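Local coordinates for protein aspartate aminotransferase (Thermotoga maritima, PDB 1O4S) that catalyses transfer of the amino group between L-aspartate and 2-oxoglutarate, giving oxaloacetate and L-glutamate, with pyridoxal 5'-phosphate as cofactor, at residues E41-T47 / K349-V353; L46-D52 / R365-S371. All coordinates share one frame; numbering follows the deposited sequence.

Contact 1 of 2, residues E41-T47 / K349-V353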
loop_
_atom_site.group_PDB
_atom_site.type_symbol
_atom_site.label_atom_id
_atom_site.label_comp_id
_atom_site.label_asym_id
_atom_site.label_seq_id
_atom_site.Cartn_x
_atom_site.Cartn_y
_atom_site.Cartn_z
ATOM N N GLU B 41 10.287 -24.905 -23.392
ATOM C CA GLU B 41 10.212 -24.114 -24.612
ATOM C C GLU B 41 10.999 -22.804 -24.444
ATOM O O GLU B 41 11.096 -22.232 -23.333
ATOM C CB GLU B 41 8.761 -23.832 -25.009
ATOM C CG GLU B 41 7.903 -25.075 -25.205
ATOM C CD GLU B 41 8.141 -25.774 -26.531
ATOM O OE1 GLU B 41 7.447 -26.802 -26.787
ATOM O OE2 GLU B 41 9.008 -25.308 -27.321
ATOM N N ASP B 42 11.564 -22.353 -25.568
ATOM C CA ASP B 42 12.381 -21.140 -25.607
ATOM C C ASP B 42 11.509 -19.919 -25.892
ATOM O O ASP B 42 11.492 -19.385 -27.011
ATOM C CB ASP B 42 13.508 -21.260 -26.649
ATOM C CG ASP B 42 14.466 -20.065 -26.611
ATOM O OD1 ASP B 42 14.552 -19.358 -25.547
ATOM O OD2 ASP B 42 15.147 -19.758 -27.616
ATOM N N VAL B 43 10.788 -19.486 -24.864
ATOM C CA VAL B 43 9.896 -18.343 -24.986
ATOM C C VAL B 43 10.709 -17.057 -24.847
ATOM O O VAL B 43 11.386 -16.867 -23.837
ATOM C CB VAL B 43 8.789 -18.356 -23.888
ATOM C CG1 VAL B 43 8.051 -17.024 -23.820
ATOM C CG2 VAL B 43 7.809 -19.514 -24.127
ATOM N N ILE B 44 10.654 -16.198 -25.862
ATOM C CA ILE B 44 11.154 -14.843 -25.739
ATOM C C ILE B 44 9.969 -13.971 -25.317
ATOM O O ILE B 44 9.004 -13.804 -26.048
ATOM C CB ILE B 44 11.821 -14.345 -27.048
ATOM C CG1 ILE B 44 12.895 -15.337 -27.532
ATOM C CG2 ILE B 44 12.448 -12.967 -26.834
ATOM C CD1 ILE B 44 13.235 -15.193 -29.005
ATOM N N ASN B 45 10.060 -13.422 -24.118
ATOM C CA ASN B 45 8.948 -12.742 -23.483
ATOM C C ASN B 45 9.176 -11.257 -23.573
ATOM O O ASN B 45 9.970 -10.709 -22.835
ATOM C CB ASN B 45 8.808 -13.165 -22.006
ATOM C CG ASN B 45 7.461 -12.720 -21.390
ATOM O OD1 ASN B 45 7.048 -11.573 -21.551
ATOM N ND2 ASN B 45 6.763 -13.653 -20.724
ATOM N N LEU B 46 8.448 -10.620 -24.472
ATOM C CA LEU B 46 8.531 -9.193 -24.687
ATOM C C LEU B 46 7.327 -8.438 -24.124
ATOM O O LEU B 46 6.876 -7.445 -24.712
ATOM C CB LEU B 46 8.657 -8.947 -26.182
ATOM C CG LEU B 46 9.811 -9.750 -26.760
ATOM C CD1 LEU B 46 9.893 -9.495 -28.239
ATOM C CD2 LEU B 46 11.132 -9.427 -26.029
ATOM N N THR B 47 6.832 -8.888 -22.975
ATOM C CA THR B 47 5.705 -8.226 -22.299
ATOM C C THR B 47 6.086 -7.408 -21.076
ATOM O O THR B 47 5.219 -6.763 -20.502
ATOM C CB THR B 47 4.636 -9.249 -21.837
ATOM O OG1 THR B 47 5.174 -10.147 -20.847
ATOM C CG2 THR B 47 4.158 -10.135 -23.007
ATOM N N LYS B 349 6.610 -18.875 -29.953
ATOM C CA LYS B 349 7.051 -18.716 -28.567
ATOM C C LYS B 349 7.649 -17.321 -28.339
ATOM O O LYS B 349 8.692 -17.163 -27.662
ATOM C CB LYS B 349 8.004 -19.835 -28.123
ATOM C CG LYS B 349 7.835 -21.184 -28.841
ATOM C CD LYS B 349 6.658 -21.988 -28.362
ATOM C CE LYS B 349 6.648 -23.374 -29.006
ATOM N NZ LYS B 349 5.970 -23.442 -30.342
ATOM N N VAL B 350 6.964 -16.321 -28.904
ATOM C CA VAL B 350 7.168 -14.915 -28.566
ATOM C C VAL B 350 5.915 -14.364 -27.915
ATOM O O VAL B 350 4.803 -14.495 -28.450
ATOM C CB VAL B 350 7.513 -14.044 -29.802
ATOM C CG1 VAL B 350 7.765 -12.589 -29.373
ATOM C CG2 VAL B 350 8.702 -14.626 -30.546
ATOM N N ALA B 351 6.114 -13.736 -26.762
ATOM C CA ALA B 351 5.047 -13.127 -25.985
ATOM C C ALA B 351 4.955 -11.595 -26.140
ATOM O O ALA B 351 5.873 -10.854 -25.793
ATOM C CB ALA B 351 5.182 -13.512 -24.532
ATOM N N LEU B 352 3.807 -11.148 -26.666
ATOM C CA LEU B 352 3.429 -9.735 -26.721
ATOM C C LEU B 352 2.103 -9.503 -25.977
ATOM O O LEU B 352 1.405 -10.438 -25.590
ATOM C CB LEU B 352 3.326 -9.252 -28.164
ATOM C CG LEU B 352 4.510 -9.540 -29.103
ATOM C CD1 LEU B 352 4.177 -9.290 -30.564
ATOM C CD2 LEU B 352 5.696 -8.730 -28.721
ATOM N N VAL B 353 1.783 -8.239 -25.759
ATOM C CA VAL B 353 0.587 -7.875 -25.036
ATOM C C VAL B 353 -0.463 -7.344 -26.029
ATOM O O VAL B 353 -0.195 -6.412 -26.747
ATOM C CB VAL B 353 0.876 -6.796 -24.003
ATOM C CG1 VAL B 353 -0.366 -6.535 -23.171
ATOM C CG2 VAL B 353 2.065 -7.209 -23.103
#
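The carbonyl oxygen of Lys349 is gripped twice by the neighbouring chain: Ile44 N donates to Lys349 O over 2.8 Å, coming in nearly along the C=O axis, and the CA-H of Val43 leans on the same oxygen. Ile44 O then repeats the pattern, accepting Ala351 N at 3.0 Å by a nearly straight bond (168°) and the CA-H of Val350, before Leu46 N turns to Ala351 O. These alternating bonds are those of a parallel pair: strand 44-45 is the short outer strand of the four-stranded mixed sheet and runs alongside strand 350-354, which leaves helix 337-348 through Lys349 with positive phi. Ile44 and Val350 share one face of the sheet, where Ile44 packs on helix 372-386; Asn45 and Ala351 share the other, with Asn45 against Ala33 of helix 27-38. A methyl group suits Ala351 because the Asn45 amide (CG to Ala351 CB, 4.0 Å) and Thr47 CG2 both close over it. Asn45 itself makes an Asx turn: with CG anti to the backbone N (chi1 -167°), OD1 accepts Thr47 N in the carbonyl plane. Thr47 OG1 also points to OD1, at a distance short enough to be doubtful in detail. An alanine here would remove the shared acceptor of Thr47 N and OG1, and would probably leave the Thr47 hydroxyl free to turn and the Asx turn unheld. Thr47 CB meanwhile rests on Val353 CG2 at 3.5 Å, and Leu46 reaches Val350 CG1 through CD1 and Leu352 CD2 through CB, both at 3.9 Å. At the start of the pair, the aliphatic part of Lys349 crosses Glu41 (CE to OE2, 3.5 Å), while its bent chain carries NZ back to Glu346 O.

Contact 2 of 2, residues L46-D52 / R365-S371. With SO4 (sulfate ion), chain K.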
loop_
_atom_site.group_PDB
_atom_site.type_symbol
_atom_site.label_atom_id
_atom_site.label_comp_id
_atom_site.label_asym_id
_atom_site.label_seq_id
_atom_site.Cartn_x
_atom_site.Cartn_y
_atom_site.Cartn_z
ATOM N N LEU B 46 8.448 -10.620 -24.472
ATOM C CA LEU B 46 8.531 -9.193 -24.687
ATOM C C LEU B 46 7.327 -8.438 -24.124
ATOM O O LEU B 46 6.876 -7.445 -24.712
ATOM C CB LEU B 46 8.657 -8.947 -26.182
ATOM C CG LEU B 46 9.811 -9.750 -26.760
ATOM C CD1 LEU B 46 9.893 -9.495 -28.239
ATOM C CD2 LEU B 46 11.132 -9.427 -26.029
ATOM N N THR B 47 6.832 -8.888 -22.975
ATOM C CA THR B 47 5.705 -8.226 -22.299
ATOM C C THR B 47 6.086 -7.408 -21.076
ATOM O O THR B 47 5.219 -6.763 -20.502
ATOM C CB THR B 47 4.636 -9.249 -21.837
ATOM O OG1 THR B 47 5.174 -10.147 -20.847
ATOM C CG2 THR B 47 4.158 -10.135 -23.007
ATOM N N ALA B 48 7.358 -7.433 -20.664
ATOM C CA ALA B 48 7.742 -6.838 -19.391
ATOM C C ALA B 48 7.368 -5.371 -19.272
ATOM O O ALA B 48 7.501 -4.603 -20.221
ATOM C CB ALA B 48 9.246 -7.038 -19.108
ATOM N N GLY B 49 6.874 -5.015 -18.092
ATOM C CA GLY B 49 6.716 -3.636 -17.689
ATOM C C GLY B 49 7.812 -3.101 -16.782
ATOM O O GLY B 49 7.585 -2.091 -16.089
ATOM N N GLU B 50 8.986 -3.759 -16.756
ATOM C CA GLU B 50 10.109 -3.331 -15.907
ATOM C C GLU B 50 11.442 -3.512 -16.609
ATOM O O GLU B 50 11.606 -4.478 -17.340
ATOM C CB GLU B 50 10.155 -4.115 -14.565
ATOM C CG GLU B 50 10.508 -5.592 -14.694
ATOM C CD GLU B 50 10.182 -6.415 -13.464
ATOM O OE1 GLU B 50 10.233 -5.863 -12.338
ATOM O OE2 GLU B 50 9.901 -7.635 -13.641
ATOM N N PRO B 51 12.404 -2.623 -16.327
ATOM C CA PRO B 51 13.727 -2.749 -16.935
ATOM C C PRO B 51 14.425 -4.043 -16.526
ATOM O O PRO B 51 14.195 -4.608 -15.444
ATOM C CB PRO B 51 14.468 -1.478 -16.470
ATOM C CG PRO B 51 13.392 -0.554 -16.017
ATOM C CD PRO B 51 12.310 -1.431 -15.460
ATOM N N ASP B 52 15.256 -4.539 -17.414
ATOM C CA ASP B 52 16.019 -5.762 -17.166
ATOM C C ASP B 52 17.413 -5.443 -16.582
ATOM O O ASP B 52 18.414 -6.021 -16.981
ATOM C CB ASP B 52 16.149 -6.551 -18.477
ATOM C CG ASP B 52 16.824 -5.744 -19.591
ATOM O OD1 ASP B 52 16.504 -4.556 -19.760
ATOM O OD2 ASP B 52 17.663 -6.224 -20.368
ATOM N N ARG B 365 1.616 -4.582 -28.058
ATOM C CA ARG B 365 2.715 -3.911 -27.361
ATOM C C ARG B 365 3.896 -4.847 -27.198
ATOM O O ARG B 365 3.764 -5.929 -26.640
ATOM C CB ARG B 365 2.303 -3.412 -25.972
ATOM C CG ARG B 365 3.302 -2.468 -25.369
ATOM C CD ARG B 365 3.068 -2.166 -23.936
ATOM N NE ARG B 365 3.478 -3.254 -23.061
ATOM C CZ ARG B 365 3.330 -3.215 -21.746
ATOM N NH1 ARG B 365 2.798 -2.144 -21.175
ATOM N NH2 ARG B 365 3.716 -4.252 -21.005
ATOM N N LEU B 366 5.037 -4.390 -27.708
ATOM C CA LEU B 366 6.316 -5.055 -27.583
ATOM C C LEU B 366 7.217 -4.256 -26.602
ATOM O O LEU B 366 7.368 -3.037 -26.681
ATOM C CB LEU B 366 6.926 -5.223 -28.988
ATOM C CG LEU B 366 8.329 -5.822 -29.126
ATOM C CD1 LEU B 366 8.548 -6.325 -30.529
ATOM C CD2 LEU B 366 9.439 -4.810 -28.731
ATOM N N SER B 367 7.783 -4.947 -25.631
ATOM C CA SER B 367 8.724 -4.321 -24.713
ATOM C C SER B 367 10.107 -4.652 -25.167
ATOM O O SER B 367 10.382 -5.797 -25.572
ATOM C CB SER B 367 8.553 -4.847 -23.274
ATOM O OG SER B 367 7.235 -4.598 -22.856
ATOM N N PHE B 368 10.988 -3.671 -25.109
ATOM C CA PHE B 368 12.371 -3.950 -25.445
ATOM C C PHE B 368 13.309 -3.843 -24.218
ATOM O O PHE B 368 14.417 -3.274 -24.274
ATOM C CB PHE B 368 12.835 -3.154 -26.667
ATOM C CG PHE B 368 12.508 -1.700 -26.640
ATOM C CD1 PHE B 368 13.372 -0.788 -26.041
ATOM C CD2 PHE B 368 11.355 -1.225 -27.273
ATOM C CE1 PHE B 368 13.102 0.560 -26.073
ATOM C CE2 PHE B 368 11.076 0.113 -27.294
ATOM C CZ PHE B 368 11.958 1.012 -26.690
ATOM N N ALA B 369 12.825 -4.406 -23.110
ATOM C CA ALA B 369 13.649 -4.596 -21.916
ATOM C C ALA B 369 14.266 -5.987 -22.005
ATOM O O ALA B 369 14.129 -6.811 -21.109
ATOM C CB ALA B 369 12.826 -4.395 -20.626
ATOM N N THR B 370 14.914 -6.252 -23.134
ATOM C CA THR B 370 15.765 -7.421 -23.310
ATOM C C THR B 370 16.901 -7.114 -24.280
ATOM O O THR B 370 16.922 -6.080 -24.943
ATOM C CB THR B 370 14.973 -8.694 -23.755
ATOM O OG1 THR B 370 14.826 -8.735 -25.172
ATOM C CG2 THR B 370 13.528 -8.688 -23.295
ATOM N N SER B 371 17.867 -8.020 -24.328
ATOM C CA SER B 371 19.059 -7.808 -25.119
ATOM C C SER B 371 18.754 -7.703 -26.623
ATOM O O SER B 371 17.769 -8.266 -27.116
ATOM C CB SER B 371 20.031 -8.940 -24.863
ATOM O OG SER B 371 19.432 -10.158 -25.216
HETATM S S SO4 K . 2.502 -3.120 -17.655
HETATM O O1 SO4 K . 3.073 -1.936 -18.314
HETATM O O2 SO4 K . 1.052 -3.067 -17.878
HETATM O O3 SO4 K . 3.067 -4.413 -18.105
HETATM O O4 SO4 K . 2.837 -3.018 -16.245
#
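Part of the predicted substrate pocket of a pyridoxal-phosphate-dependent aminotransferase is built here, where the loop 46-52 folds over the end of strand 363-367. Arg365 and Gly49 are both assigned to L-aspartate binding by similarity, and in this family an arginine at such a place pairs with the substrate α-carboxylate. A sulfate ion, probably from the crystallisation liquor, occupies the site: Arg365 NH1 holds its O1 at 2.9 Å and Arg365 NH2 its O3 at 3.0 Å, two nearly straight bonds that set the sulfur at the guanidinium edge, in plane. A bend at chi3 (76°) turns the guanidinium toward the loop. Through its other N-H, on the side away from the sulfate, NH2 makes a weak bond to Thr47 O, while Asn185 binds NH1 and the sulfate as well. A CB at Gly49 would collide with the sulfate, so the lack of a side chain leaves room for the anion, consistent with the assigned role.

Behind the arginine, Ser367 pins the loop with both its donors. Its backbone N reaches Leu46 O at 2.8 Å, and its small side chain directs OG to Ala48 O. The loop then passes the methyl of Ala369, whose CB lies 3.5 Å from Glu50 O, and Asp52 lays its carboxylate against the Ala369 carbonyl while OD2 is salt-bridged to Arg305. Pro51 O and Glu50 OE1 take hydrogen bonds from Lys73 NZ and Tyr74 N of the second subunit, placing this loop at the dimer interface. Away from the sulfate, Leu46 lies side by side with Leu366, and its CD2 meets Thr370 CG2 at 3.7 Å, beside Thr370 OG1, a buried hydroxyl with no partner in the model.

Leu46 and Thr47 belong to both contacts, so the chain that pairs with strand 350-354 in contact 1 becomes the loop over strand 363-367 in contact 2. These two strands are neighbours in one sheet, and Val353 O meets Arg365 N at 2.9 Å, a probable hydrogen bond between the contacts. Both contacts are partly buried. Contact 1, farther from the chain's centre, reaches the surface at its Asp42 end and depends on regular backbone bonds and aliphatic packing. Contact 2 faces the cofactor and the second subunit. Apart from one backbone bond, its polar work falls to the side chains of Arg365 and Ser367, which bond to loop carbonyls, and the arginine also to the sulfate, with apolar packing mainly around Leu46.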